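Long-range contacts in cell death abnormality protein 2 (Caenorhabditis elegans, PDB 3QWX), which acts as a CRK-family signalling adaptor, with SH2 and SH3 domains, required for engulfing cell corpses and for cell migration: residues 9-14 with 38-43; 65-70 with 80-85. All blocks are in the same frame, centred on the assembly; numbering follows the deposited sequence.

Both contacts belong to the SH2 domain and reach the same mixed sheet. Interaction 1 seats the 3-10 turn and loop just before strand 15-16 on strand 37-42. Interaction 2 joins strand 62-69 to strand 82-84 nearer the surface. Their centres lie about 14 Å apart, and strand 49-54 runs between strands 37-42 and 62-69. The two still touch: Met40 CE packs 4.2 Å from Ile67 CD1, and Ser43 OG lies 4.3 Å from Leu66 CD2. Helix 92-98 packs on both. A sulfate held by Arg41 and Ser43 is about 5 Å from the Leu66 side chain at nearest atoms. It probably marks the phosphotyrosine pocket.

Interaction 1: residues 9-14 with 38-43; sequences FEWRSF and FLMRDS. With SO4 (sulfate ion), chain B.
Phe38 meets Phe14 in a T-shaped stack at the start of FLMRDS, which corresponds to the FLVRES signature of SH2 domains. Phe38 CE2 points at one face of the Phe14 ring, 3.4 Å from Phe14 CE1, with the planes at 79°. Trp11 CA lies over the opposite face of Phe14, so that ring is held from both sides. At Leu39 the CB passes Phe14 O, while the rest of the side chain turns away to pack on helix 21-29. Met40 N donates a nearly straight bond of 2.9 Å to Phe14 O (174° at the hydrogen). This bond leads into the parallel pairing of strands 15-16 and 37-42. The Met40 side chain reaches the Trp11 ring obliquely in a Met-aromatic contact. A bend at chi3 (67°) swings CE to 3.7 Å from Trp11 CE3. Arg41, the signature arginine, points away from residues 9-14, and Thr52 holds its NE. Its guanidinium edge grips the sulfate, consistent with a phosphotyrosine site, and Arg21 also binds this ion. Arg41 NH1 lies 2.9 Å from sulfate O1 and Arg41 NH2 3.1 Å from O3, while Ser43 OG donates to sulfate O4 at 2.7 Å.

Interaction 2: residues 65-70 with 80-85; sequences YLIERG and AGVKIA
Glu68 and Lys83 form an antiparallel hydrogen-bonded pair. Glu68 N donates to Lys83 O at 2.8 Å, and Lys83 N returns a bond of 2.8 Å to Glu68 O. Both donors lie in the plane of the carbonyl they meet. Further along, Gly70 N gives a straight bond of 2.9 Å to Gly81 O (172° at the hydrogen), but this donor sits 43° above the carbonyl plane. At the other end a water takes over from direct bonding. It donates to Leu66 O at 2.7 Å and to Glu68 OE2 at 2.9 Å, and it accepts from Ala85 N. The water thus ties the Glu68 carboxylate to both backbones. The Glu68 and Lys83 side chains lie side by side, pointing the same way. Their charges are not in contact, with Glu68 OE2 4.7 Å from Lys83 NZ, so any attraction is probably modest.

The face with Ile67, Val82 and Ile84 is largely apolar, with Arg69 at its edge. Ile67 CG2 touches Val82 CG1 at 3.6 Å, and Ile67 CG1 meets Ile84 CG1 at 3.8 Å. In Ile67, CG1 stands beside the backbone N (chi1 -62°), which leaves one branch for each neighbour. Leu95 of helix 92-98 packs on all three side chains. Ile84 CD1 also reaches Tyr65 CB, while Tyr65 OH bonds to Glu55 and Thr105. At the loop end Arg69 CG rests on Ala80 CB. The whole is a long-looped beta hairpin, the point where the central sheet of an SH2 domain passes into its small peripheral strands.

Interaction 1: residues 9-14 with 38-43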
ATOM      1  N   PHE A   9      10.503  -5.986   0.891  1.00 18.49           N
ATOM      2  CA  PHE A   9      10.034  -6.776   2.028  1.00 19.62           C
ATOM      3  C   PHE A   9       8.986  -6.038   2.872  1.00 22.62           C
ATOM      4  O   PHE A   9       8.183  -6.655   3.576  1.00 20.40           O
ATOM      5  CB  PHE A   9      11.210  -7.279   2.873  1.00 19.07           C
ATOM      6  CG  PHE A   9      12.072  -8.270   2.140  1.00 19.32           C
ATOM      7  CD1 PHE A   9      11.644  -9.576   1.959  1.00 20.84           C
ATOM      8  CD2 PHE A   9      13.277  -7.883   1.581  1.00 21.38           C
ATOM      9  CE1 PHE A   9      12.432 -10.488   1.247  1.00 18.56           C
ATOM     10  CE2 PHE A   9      14.067  -8.790   0.870  1.00 21.31           C
ATOM     11  CZ  PHE A   9      13.632 -10.086   0.705  1.00 18.22           C
ATOM     12  N   GLU A  10       8.976  -4.718   2.767  1.00 20.31           N
ATOM     13  CA  GLU A  10       8.038  -3.899   3.539  1.00 19.24           C
ATOM     14  C   GLU A  10       6.820  -3.454   2.724  1.00 22.88           C
ATOM     15  O   GLU A  10       6.271  -2.365   2.939  1.00 25.08           O
ATOM     16  CB  GLU A  10       8.768  -2.697   4.126  1.00 23.04           C
ATOM     17  CG  GLU A  10       9.842  -3.097   5.129  1.00 28.46           C
ATOM     18  CD  GLU A  10       9.297  -3.989   6.240  1.00 42.63           C
ATOM     19  OE1 GLU A  10       8.178  -3.710   6.742  1.00 40.21           O
ATOM     20  OE2 GLU A  10       9.984  -4.972   6.607  1.00 43.74           O
ATOM     21  N   TRP A  11       6.376  -4.316   1.815  1.00 21.10           N
ATOM     22  CA  TRP A  11       5.298  -3.967   0.892  1.00 21.74           C
ATOM     23  C   TRP A  11       3.938  -3.736   1.558  1.00 23.87           C
ATOM     24  O   TRP A  11       3.067  -3.069   0.991  1.00 23.35           O
ATOM     25  CB  TRP A  11       5.172  -5.017  -0.212  1.00 22.32           C
ATOM     26  CG  TRP A  11       4.733  -6.372   0.256  1.00 21.92           C
ATOM     27  CD1 TRP A  11       5.536  -7.439   0.543  1.00 22.51           C
ATOM     28  CD2 TRP A  11       3.386  -6.812   0.476  1.00 24.69           C
ATOM     29  NE1 TRP A  11       4.773  -8.516   0.922  1.00 22.99           N
ATOM     30  CE2 TRP A  11       3.451  -8.155   0.899  1.00 27.78           C
ATOM     31  CE3 TRP A  11       2.130  -6.200   0.363  1.00 27.09           C
ATOM     32  CZ2 TRP A  11       2.303  -8.898   1.213  1.00 30.49           C
ATOM     33  CZ3 TRP A  11       0.993  -6.943   0.672  1.00 26.00           C
ATOM     34  CH2 TRP A  11       1.089  -8.273   1.090  1.00 28.47           C
ATOM     35  N   ARG A  12       3.752  -4.290   2.752  1.00 24.39           N
ATOM     36  CA  ARG A  12       2.493  -4.113   3.475  1.00 27.00           C
ATOM     37  C   ARG A  12       2.292  -2.650   3.882  1.00 27.11           C
ATOM     38  O   ARG A  12       1.170  -2.215   4.147  1.00 29.91           O
ATOM     39  CB  ARG A  12       2.407  -5.071   4.670  1.00 27.96           C
ATOM     40  CG  ARG A  12       2.184  -6.537   4.249  1.00 29.88           C
ATOM     41  CD  ARG A  12       2.294  -7.484   5.433  1.00 36.51           C
ATOM     42  NE  ARG A  12       2.005  -8.881   5.093  1.00 32.27           N
ATOM     43  CZ  ARG A  12       2.884  -9.734   4.571  1.00 36.82           C
ATOM     44  NH1 ARG A  12       4.123  -9.338   4.286  1.00 37.23           N
ATOM     45  NH2 ARG A  12       2.519 -10.985   4.312  1.00 38.50           N
ATOM     46  N   SER A  13       3.381  -1.886   3.885  1.00 24.56           N
ATOM     47  CA  SER A  13       3.315  -0.446   4.127  1.00 23.88           C
ATOM     48  C   SER A  13       2.963   0.360   2.866  1.00 25.99           C
ATOM     49  O   SER A  13       2.686   1.555   2.953  1.00 26.32           O
ATOM     50  CB  SER A  13       4.622   0.062   4.733  1.00 24.37           C
ATOM     51  OG  SER A  13       4.926  -0.630   5.935  1.00 32.04           O
ATOM     52  N   PHE A  14       2.993  -0.268   1.691  1.00 24.39           N
ATOM     53  CA  PHE A  14       2.395   0.392   0.522  1.00 21.86           C
ATOM     54  C   PHE A  14       1.185  -0.356  -0.048  1.00 23.89           C
ATOM     55  O   PHE A  14       0.867  -0.262  -1.241  1.00 19.73           O
ATOM     56  CB  PHE A  14       3.413   0.810  -0.541  1.00 28.16           C
ATOM     57  CG  PHE A  14       4.456  -0.222  -0.863  1.00 19.48           C
ATOM     58  CD1 PHE A  14       4.164  -1.285  -1.700  1.00 27.03           C
ATOM     59  CD2 PHE A  14       5.752  -0.082  -0.383  1.00 24.61           C
ATOM     60  CE1 PHE A  14       5.151  -2.224  -2.032  1.00 22.67           C
ATOM     61  CE2 PHE A  14       6.744  -1.008  -0.709  1.00 23.79           C
ATOM     62  CZ  PHE A  14       6.437  -2.082  -1.528  1.00 22.16           C
ATOM     63  N   PHE A  38       3.724   3.621  -7.549  1.00 19.81           N
ATOM     64  CA  PHE A  38       2.880   2.430  -7.511  1.00 18.29           C
ATOM     65  C   PHE A  38       2.278   2.185  -6.129  1.00 19.36           C
ATOM     66  O   PHE A  38       2.745   2.724  -5.115  1.00 16.72           O
ATOM     67  CB  PHE A  38       3.700   1.194  -7.924  1.00 15.93           C
ATOM     68  CG  PHE A  38       4.724   0.793  -6.904  1.00 14.48           C
ATOM     69  CD1 PHE A  38       5.964   1.413  -6.864  1.00 17.57           C
ATOM     70  CD2 PHE A  38       4.434  -0.175  -5.964  1.00 19.37           C
ATOM     71  CE1 PHE A  38       6.907   1.062  -5.915  1.00 19.99           C
ATOM     72  CE2 PHE A  38       5.377  -0.533  -4.998  1.00 19.34           C
ATOM     73  CZ  PHE A  38       6.612   0.095  -4.976  1.00 18.55           C
ATOM     74  N   LEU A  39       1.240   1.362  -6.090  1.00 13.95           N
ATOM     75  CA  LEU A  39       0.734   0.867  -4.826  1.00 16.09           C
ATOM     76  C   LEU A  39       0.191  -0.533  -5.008  1.00 16.48           C
ATOM     77  O   LEU A  39      -0.050  -0.983  -6.135  1.00 15.76           O
ATOM     78  CB  LEU A  39      -0.343   1.795  -4.264  1.00 15.82           C
ATOM     79  CG  LEU A  39      -1.573   2.104  -5.127  1.00 17.59           C
ATOM     80  CD1 LEU A  39      -2.590   0.961  -5.092  1.00 16.99           C
ATOM     81  CD2 LEU A  39      -2.212   3.394  -4.621  1.00 19.76           C
ATOM     82  N   MET A  40       0.000  -1.221  -3.890  1.00 17.40           N
ATOM     83  CA  MET A  40      -0.697  -2.489  -3.897  1.00 19.48           C
ATOM     84  C   MET A  40      -2.030  -2.346  -3.185  1.00 18.76           C
ATOM     85  O   MET A  40      -2.211  -1.455  -2.364  1.00 20.20           O
ATOM     86  CB  MET A  40       0.145  -3.582  -3.246  1.00 18.29           C
ATOM     87  CG  MET A  40       1.189  -4.163  -4.207  1.00 23.69           C
ATOM     88  SD  MET A  40       2.139  -5.421  -3.372  1.00 27.21           S
ATOM     89  CE  MET A  40       0.908  -6.697  -3.119  1.00 25.87           C
ATOM     90  N   ARG A  41      -2.958  -3.222  -3.532  1.00 17.60           N
ATOM     91  CA  ARG A  41      -4.317  -3.170  -3.007  1.00 24.78           C
ATOM     92  C   ARG A  41      -4.948  -4.530  -3.228  1.00 25.47           C
ATOM     93  O   ARG A  41      -4.333  -5.413  -3.827  1.00 21.48           O
ATOM     94  CB  ARG A  41      -5.139  -2.106  -3.735  1.00 21.18           C
ATOM     95  CG  ARG A  41      -5.240  -2.346  -5.223  1.00 21.54           C
ATOM     96  CD  ARG A  41      -6.016  -1.263  -5.954  1.00 18.58           C
ATOM     97  NE  ARG A  41      -5.945  -1.502  -7.397  1.00 21.25           N
ATOM     98  CZ  ARG A  41      -6.685  -2.400  -8.040  1.00 19.32           C
ATOM     99  NH1 ARG A  41      -7.558  -3.130  -7.370  1.00 24.92           N
ATOM    100  NH2 ARG A  41      -6.550  -2.578  -9.349  1.00 24.80           N
ATOM    101  N   ASP A  42      -6.184  -4.694  -2.775  1.00 21.94           N
ATOM    102  CA  ASP A  42      -6.913  -5.925  -3.062  1.00 25.69           C
ATOM    103  C   ASP A  42      -7.454  -5.967  -4.490  1.00 29.87           C
ATOM    104  O   ASP A  42      -7.912  -4.959  -5.029  1.00 29.18           O
ATOM    105  CB  ASP A  42      -8.033  -6.122  -2.037  1.00 30.94           C
ATOM    106  CG  ASP A  42      -7.493  -6.247  -0.633  1.00 29.15           C
ATOM    107  OD1 ASP A  42      -6.562  -7.050  -0.444  1.00 34.64           O
ATOM    108  OD2 ASP A  42      -7.965  -5.529   0.268  1.00 38.02           O
ATOM    109  N   SER A  43      -7.390  -7.140  -5.107  1.00 23.30           N
ATOM    110  CA  SER A  43      -8.049  -7.359  -6.385  1.00 28.41           C
ATOM    111  C   SER A  43      -9.558  -7.580  -6.204  1.00 27.71           C
ATOM    112  O   SER A  43     -10.021  -7.890  -5.112  1.00 30.43           O
ATOM    113  CB  SER A  43      -7.430  -8.573  -7.085  1.00 28.04           C
ATOM    114  OG  SER A  43      -8.131  -8.902  -8.262  1.00 29.54           O
TER
HETATM  115  S   SO4 B 175      -9.192  -5.513 -10.038  1.00 33.79           S
HETATM  116  O1  SO4 B 175      -9.349  -5.042  -8.664  1.00 27.44           O
HETATM  117  O2  SO4 B 175     -10.477  -5.408 -10.722  1.00 40.36           O
HETATM  118  O3  SO4 B 175      -8.209  -4.717 -10.769  1.00 30.70           O
HETATM  119  O4  SO4 B 175      -8.731  -6.893 -10.011  1.00 37.13           O

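Interaction 2: residues 65-70 with 80-85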
ATOM      1  N   TYR A  65      -2.123  -4.686 -12.457  1.00 21.06           N
ATOM      2  CA  TYR A  65      -1.639  -6.053 -12.633  1.00 22.09           C
ATOM      3  C   TYR A  65      -2.152  -6.980 -11.556  1.00 21.93           C
ATOM      4  O   TYR A  65      -2.021  -6.703 -10.368  1.00 20.37           O
ATOM      5  CB  TYR A  65      -0.111  -6.089 -12.623  1.00 22.37           C
ATOM      6  CG  TYR A  65       0.451  -5.210 -13.691  1.00 19.98           C
ATOM      7  CD1 TYR A  65       0.673  -5.705 -14.973  1.00 22.16           C
ATOM      8  CD2 TYR A  65       0.716  -3.876 -13.439  1.00 19.08           C
ATOM      9  CE1 TYR A  65       1.160  -4.899 -15.964  1.00 19.22           C
ATOM     10  CE2 TYR A  65       1.199  -3.060 -14.415  1.00 19.41           C
ATOM     11  CZ  TYR A  65       1.425  -3.576 -15.680  1.00 22.51           C
ATOM     12  OH  TYR A  65       1.905  -2.755 -16.661  1.00 22.63           O
ATOM     13  N   LEU A  66      -2.726  -8.093 -11.984  1.00 18.26           N
ATOM     14  CA  LEU A  66      -3.205  -9.091 -11.051  1.00 24.56           C
ATOM     15  C   LEU A  66      -2.001  -9.904 -10.578  1.00 21.20           C
ATOM     16  O   LEU A  66      -1.254 -10.452 -11.387  1.00 22.10           O
ATOM     17  CB  LEU A  66      -4.214 -10.001 -11.745  1.00 26.49           C
ATOM     18  CG  LEU A  66      -5.231 -10.775 -10.911  1.00 33.15           C
ATOM     19  CD1 LEU A  66      -5.629 -12.062 -11.636  1.00 32.43           C
ATOM     20  CD2 LEU A  66      -4.702 -11.080  -9.534  1.00 31.96           C
ATOM     21  N   ILE A  67      -1.808  -9.965  -9.268  1.00 21.57           N
ATOM     22  CA  ILE A  67      -0.752 -10.787  -8.696  1.00 18.18           C
ATOM     23  C   ILE A  67      -1.434 -12.055  -8.189  1.00 26.24           C
ATOM     24  O   ILE A  67      -2.123 -12.046  -7.163  1.00 22.91           O
ATOM     25  CB  ILE A  67      -0.011 -10.054  -7.557  1.00 20.61           C
ATOM     26  CG1 ILE A  67       0.684  -8.791  -8.088  1.00 17.45           C
ATOM     27  CG2 ILE A  67       0.978 -10.999  -6.829  1.00 18.24           C
ATOM     28  CD1 ILE A  67       1.424  -8.014  -7.028  1.00 17.94           C
ATOM     29  N   GLU A  68      -1.265 -13.139  -8.936  1.00 24.73           N
ATOM     30  CA  GLU A  68      -1.959 -14.383  -8.627  1.00 24.34           C
ATOM     31  C   GLU A  68      -1.125 -15.283  -7.739  1.00 23.80           C
ATOM     32  O   GLU A  68       0.086 -15.409  -7.915  1.00 24.39           O
ATOM     33  CB  GLU A  68      -2.315 -15.124  -9.909  1.00 25.61           C
ATOM     34  CG  GLU A  68      -2.982 -14.244 -10.931  1.00 29.63           C
ATOM     35  CD  GLU A  68      -3.312 -14.989 -12.195  1.00 32.88           C
ATOM     36  OE1 GLU A  68      -4.137 -15.922 -12.128  1.00 36.00           O
ATOM     37  OE2 GLU A  68      -2.754 -14.633 -13.252  1.00 34.66           O
ATOM     38  N   ARG A  69      -1.782 -15.899  -6.769  1.00 23.59           N
ATOM     39  CA  ARG A  69      -1.115 -16.849  -5.895  1.00 22.30           C
ATOM     40  C   ARG A  69      -1.216 -18.244  -6.494  1.00 25.49           C
ATOM     41  O   ARG A  69      -2.292 -18.670  -6.961  1.00 19.37           O
ATOM     42  CB  ARG A  69      -1.738 -16.830  -4.501  1.00 24.03           C
ATOM     43  CG  ARG A  69      -1.125 -17.868  -3.581  1.00 23.57           C
ATOM     44  CD  ARG A  69      -1.365 -17.544  -2.135  1.00 27.12           C
ATOM     45  NE  ARG A  69      -2.787 -17.451  -1.833  1.00 21.26           N
ATOM     46  CZ  ARG A  69      -3.284 -17.578  -0.608  1.00 27.07           C
ATOM     47  NH1 ARG A  69      -2.465 -17.824   0.413  1.00 25.87           N
ATOM     48  NH2 ARG A  69      -4.592 -17.467  -0.407  1.00 22.28           N
ATOM     49  N   GLY A  70      -0.096 -18.955  -6.472  1.00 24.62           N
ATOM     50  CA  GLY A  70      -0.028 -20.256  -7.100  1.00 23.22           C
ATOM     51  C   GLY A  70      -0.365 -21.356  -6.116  1.00 25.24           C
ATOM     52  O   GLY A  70      -0.940 -21.109  -5.060  1.00 22.05           O
ATOM     53  N   ALA A  80       3.100 -20.883  -1.210  1.00 30.36           N
ATOM     54  CA  ALA A  80       2.753 -20.723  -2.611  1.00 27.07           C
ATOM     55  C   ALA A  80       3.526 -19.559  -3.225  1.00 27.81           C
ATOM     56  O   ALA A  80       3.735 -18.520  -2.593  1.00 25.48           O
ATOM     57  CB  ALA A  80       1.247 -20.511  -2.784  1.00 23.70           C
ATOM     58  N   GLY A  81       3.946 -19.744  -4.465  1.00 23.23           N
ATOM     59  CA  GLY A  81       4.606 -18.689  -5.197  1.00 23.65           C
ATOM     60  C   GLY A  81       3.562 -17.723  -5.713  1.00 24.66           C
ATOM     61  O   GLY A  81       2.379 -17.801  -5.372  1.00 24.31           O
ATOM     62  N   VAL A  82       4.000 -16.820  -6.568  1.00 22.84           N
ATOM     63  CA  VAL A  82       3.167 -15.724  -7.001  1.00 24.30           C
ATOM     64  C   VAL A  82       3.464 -15.454  -8.477  1.00 27.49           C
ATOM     65  O   VAL A  82       4.580 -15.721  -8.951  1.00 23.56           O
ATOM     66  CB  VAL A  82       3.469 -14.511  -6.108  1.00 27.28           C
ATOM     67  CG1 VAL A  82       3.772 -13.282  -6.929  1.00 29.81           C
ATOM     68  CG2 VAL A  82       2.349 -14.299  -5.071  1.00 22.58           C
ATOM     69  N   LYS A  83       2.475 -14.944  -9.206  1.00 25.85           N
ATOM     70  CA  LYS A  83       2.637 -14.722 -10.644  1.00 27.14           C
ATOM     71  C   LYS A  83       2.043 -13.392 -11.112  1.00 25.18           C
ATOM     72  O   LYS A  83       0.973 -12.988 -10.649  1.00 22.14           O
ATOM     73  CB  LYS A  83       1.992 -15.881 -11.417  1.00 27.46           C
ATOM     74  CG  LYS A  83       2.378 -15.946 -12.877  1.00 35.45           C
ATOM     75  CD  LYS A  83       1.825 -17.201 -13.563  1.00 38.60           C
ATOM     76  CE  LYS A  83       0.304 -17.234 -13.537  1.00 41.22           C
ATOM     77  NZ  LYS A  83      -0.215 -18.427 -14.273  1.00 48.91           N
ATOM     78  N   ILE A  84       2.750 -12.687 -11.994  1.00 24.47           N
ATOM     79  CA  ILE A  84       2.107 -11.633 -12.787  1.00 28.49           C
ATOM     80  C   ILE A  84       2.129 -12.021 -14.253  1.00 35.68           C
ATOM     81  O   ILE A  84       3.202 -12.168 -14.848  1.00 33.53           O
ATOM     82  CB  ILE A  84       2.782 -10.257 -12.687  1.00 31.94           C
ATOM     83  CG1 ILE A  84       2.411  -9.544 -11.396  1.00 29.29           C
ATOM     84  CG2 ILE A  84       2.287  -9.368 -13.830  1.00 36.96           C
ATOM     85  CD1 ILE A  84       2.724  -8.050 -11.436  1.00 25.90           C
ATOM     86  N   ALA A  85       0.942 -12.165 -14.836  1.00 37.94           N
ATOM     87  CA  ALA A  85       0.819 -12.678 -16.192  1.00 45.27           C
ATOM     88  C   ALA A  85       1.422 -14.073 -16.243  1.00 47.02           C
ATOM     89  O   ALA A  85       0.927 -15.007 -15.606  1.00 44.56           O
ATOM     90  CB  ALA A  85       1.523 -11.752 -17.193  1.00 46.27           C
TER
HETATM   91  O   HOH W   1      -1.583 -12.021 -13.529  1.00 31.11           O